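PDB 4HVM: TlmII, which takes part in tallysomycin biosynthesis as a condensation-family protein of nonribosomal peptide synthetase type and probably binds phosphopantetheine. Local coordinates for residues 227-232 against 456-461. Residues are numbered along the deposited sequence; the frame is centred on the assembly and turned at random.
Sequences WQALTE and QAVADP
Leu230 and Ala457 form the buried half of a small apolar contact between the ends of two helices, with CD1 of Leu230 lying 3.8 Å from CB of Ala457. The leucine reaches across by its first torsion: CG stands anti to the backbone N (chi1 -175°), which carries the branch past the helix surface toward the alanine. Phe314, at the start of helix 314-330, touches both side chains, while Ala244 and Met245 of helix 241-255 pack against the leucine, so both helices pack on this side. At the outer side Val458 spreads its two methyls over the neighbouring turn. CG1 meets CB of the exposed Ala229 at 3.7 Å; CG2 is looser, 4.1 Å from the same CB and 4.3 Å from CB of Leu230. Helices 224-231 and 445-459 belong to the C-terminal lobe of the condensation fold, which is chloramphenicol acetyltransferase-like, and follow edge strand 216-223 and its antiparallel neighbour 427-434 respectively. The nearest CA pair of 227-232 and 456-461, Leu230 and Val458, is about 6 Å apart, consistent with the small side chains of Ala229 and Ala457 at the interface. No hydrogen bond crosses it. On the far side of the first helix, OG1 of Thr231 bonds to O of Trp227 at 3.0 Å, approaching from above the carbonyl plane, whereas N of Thr231 reaches that oxygen from the opposite face. In the last turn of helix 445-459, Gln456 NE2 makes a weak bond of 3.4 Å to O of Asp460, the first residue to leave helical geometry.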
loop_
_atom_site.group_PDB
_atom_site.type_symbol
_atom_site.label_atom_id
_atom_site.label_comp_id
_atom_site.label_asym_id
_atom_site.label_seq_id
_atom_site.Cartn_x
_atom_site.Cartn_y
_atom_site.Cartn_z
ATOM N N TRP A 227 -4.731 12.492 15.065
ATOM C CA TRP A 227 -4.423 12.207 13.671
ATOM C C TRP A 227 -5.203 13.102 12.710
ATOM O O TRP A 227 -4.669 13.538 11.690
ATOM C CB TRP A 227 -4.688 10.735 13.354
ATOM C CG TRP A 227 -4.294 10.337 11.957
ATOM C CD1 TRP A 227 -5.126 10.130 10.895
ATOM C CD2 TRP A 227 -2.964 10.104 11.475
ATOM N NE1 TRP A 227 -4.397 9.778 9.784
ATOM C CE2 TRP A 227 -3.067 9.756 10.114
ATOM C CE3 TRP A 227 -1.698 10.154 12.066
ATOM C CZ2 TRP A 227 -1.953 9.459 9.334
ATOM C CZ3 TRP A 227 -0.593 9.860 11.290
ATOM C CH2 TRP A 227 -0.728 9.517 9.939
ATOM N N GLN A 228 -6.462 13.374 13.035
ATOM C CA GLN A 228 -7.306 14.198 12.176
ATOM C C GLN A 228 -6.824 15.644 12.120
ATOM O O GLN A 228 -6.734 16.232 11.042
ATOM C CB GLN A 228 -8.766 14.129 12.627
ATOM C CG GLN A 228 -9.407 12.780 12.386
ATOM C CD GLN A 228 -9.364 12.385 10.925
ATOM O OE1 GLN A 228 -9.539 13.221 10.037
ATOM N NE2 GLN A 228 -9.119 11.105 10.667
ATOM N N ALA A 229 -6.503 16.208 13.280
ATOM C CA ALA A 229 -6.052 17.593 13.355
ATOM C C ALA A 229 -4.730 17.774 12.619
ATOM O O ALA A 229 -4.423 18.859 12.128
ATOM C CB ALA A 229 -5.915 18.026 14.798
ATOM N N LEU A 230 -3.955 16.698 12.549
ATOM C CA LEU A 230 -2.676 16.709 11.852
ATOM C C LEU A 230 -2.882 16.492 10.356
ATOM O O LEU A 230 -2.316 17.207 9.528
ATOM C CB LEU A 230 -1.762 15.619 12.412
ATOM C CG LEU A 230 -0.336 15.571 11.867
ATOM C CD1 LEU A 230 0.475 16.719 12.433
ATOM C CD2 LEU A 230 0.311 14.239 12.195
ATOM N N THR A 231 -3.702 15.501 10.022
ATOM C CA THR A 231 -3.968 15.151 8.632
ATOM C C THR A 231 -4.775 16.225 7.912
ATOM O O THR A 231 -4.304 16.819 6.941
ATOM C CB THR A 231 -4.715 13.807 8.524
ATOM O OG1 THR A 231 -3.855 12.742 8.953
ATOM C CG2 THR A 231 -5.167 13.561 7.086
ATOM N N GLU A 232 -5.991 16.466 8.393
ATOM C CA GLU A 232 -6.872 17.452 7.783
ATOM C C GLU A 232 -6.311 18.860 7.937
ATOM O O GLU A 232 -6.162 19.361 9.053
ATOM C CB GLU A 232 -8.278 17.366 8.382
ATOM N N GLN A 456 3.058 18.922 19.123
ATOM C CA GLN A 456 3.493 20.285 18.861
ATOM C C GLN A 456 2.883 20.822 17.570
ATOM O O GLN A 456 2.457 21.975 17.511
ATOM C CB GLN A 456 5.017 20.348 18.782
ATOM C CG GLN A 456 5.566 21.740 18.564
ATOM C CD GLN A 456 5.221 22.678 19.699
ATOM O OE1 GLN A 456 5.813 22.609 20.777
ATOM N NE2 GLN A 456 4.260 23.563 19.464
ATOM N N ALA A 457 2.838 19.981 16.540
ATOM C CA ALA A 457 2.336 20.401 15.234
ATOM C C ALA A 457 0.868 20.812 15.272
ATOM O O ALA A 457 0.436 21.671 14.503
ATOM C CB ALA A 457 2.548 19.304 14.202
ATOM N N VAL A 458 0.104 20.195 16.166
ATOM C CA VAL A 458 -1.306 20.525 16.315
ATOM C C VAL A 458 -1.474 21.727 17.240
ATOM O O VAL A 458 -2.321 22.591 17.003
ATOM C CB VAL A 458 -2.107 19.326 16.860
ATOM C CG1 VAL A 458 -3.564 19.704 17.068
ATOM C CG2 VAL A 458 -1.988 18.139 15.916
ATOM N N ALA A 459 -0.654 21.783 18.286
ATOM C CA ALA A 459 -0.716 22.875 19.251
ATOM C C ALA A 459 -0.333 24.205 18.619
ATOM O O ALA A 459 -1.084 25.175 18.702
ATOM C CB ALA A 459 0.184 22.584 20.431
ATOM N N ASP A 460 0.842 24.237 17.992
ATOM C CA ASP A 460 1.348 25.443 17.342
ATOM C C ASP A 460 2.323 25.085 16.222
ATOM O O ASP A 460 3.512 24.867 16.463
ATOM C CB ASP A 460 2.034 26.355 18.363
ATOM C CG ASP A 460 2.266 27.763 17.833
ATOM O OD1 ASP A 460 2.047 28.009 16.627
ATOM O OD2 ASP A 460 2.676 28.627 18.635
ATOM N N PRO A 461 1.822 25.036 14.981
ATOM C CA PRO A 461 2.651 24.668 13.831
ATOM C C PRO A 461 3.722 25.711 13.505
ATOM O O PRO A 461 4.571 25.454 12.654
ATOM C CB PRO A 461 1.636 24.566 12.690
ATOM C CG PRO A 461 0.502 25.438 13.109
ATOM C CD PRO A 461 0.425 25.305 14.599
#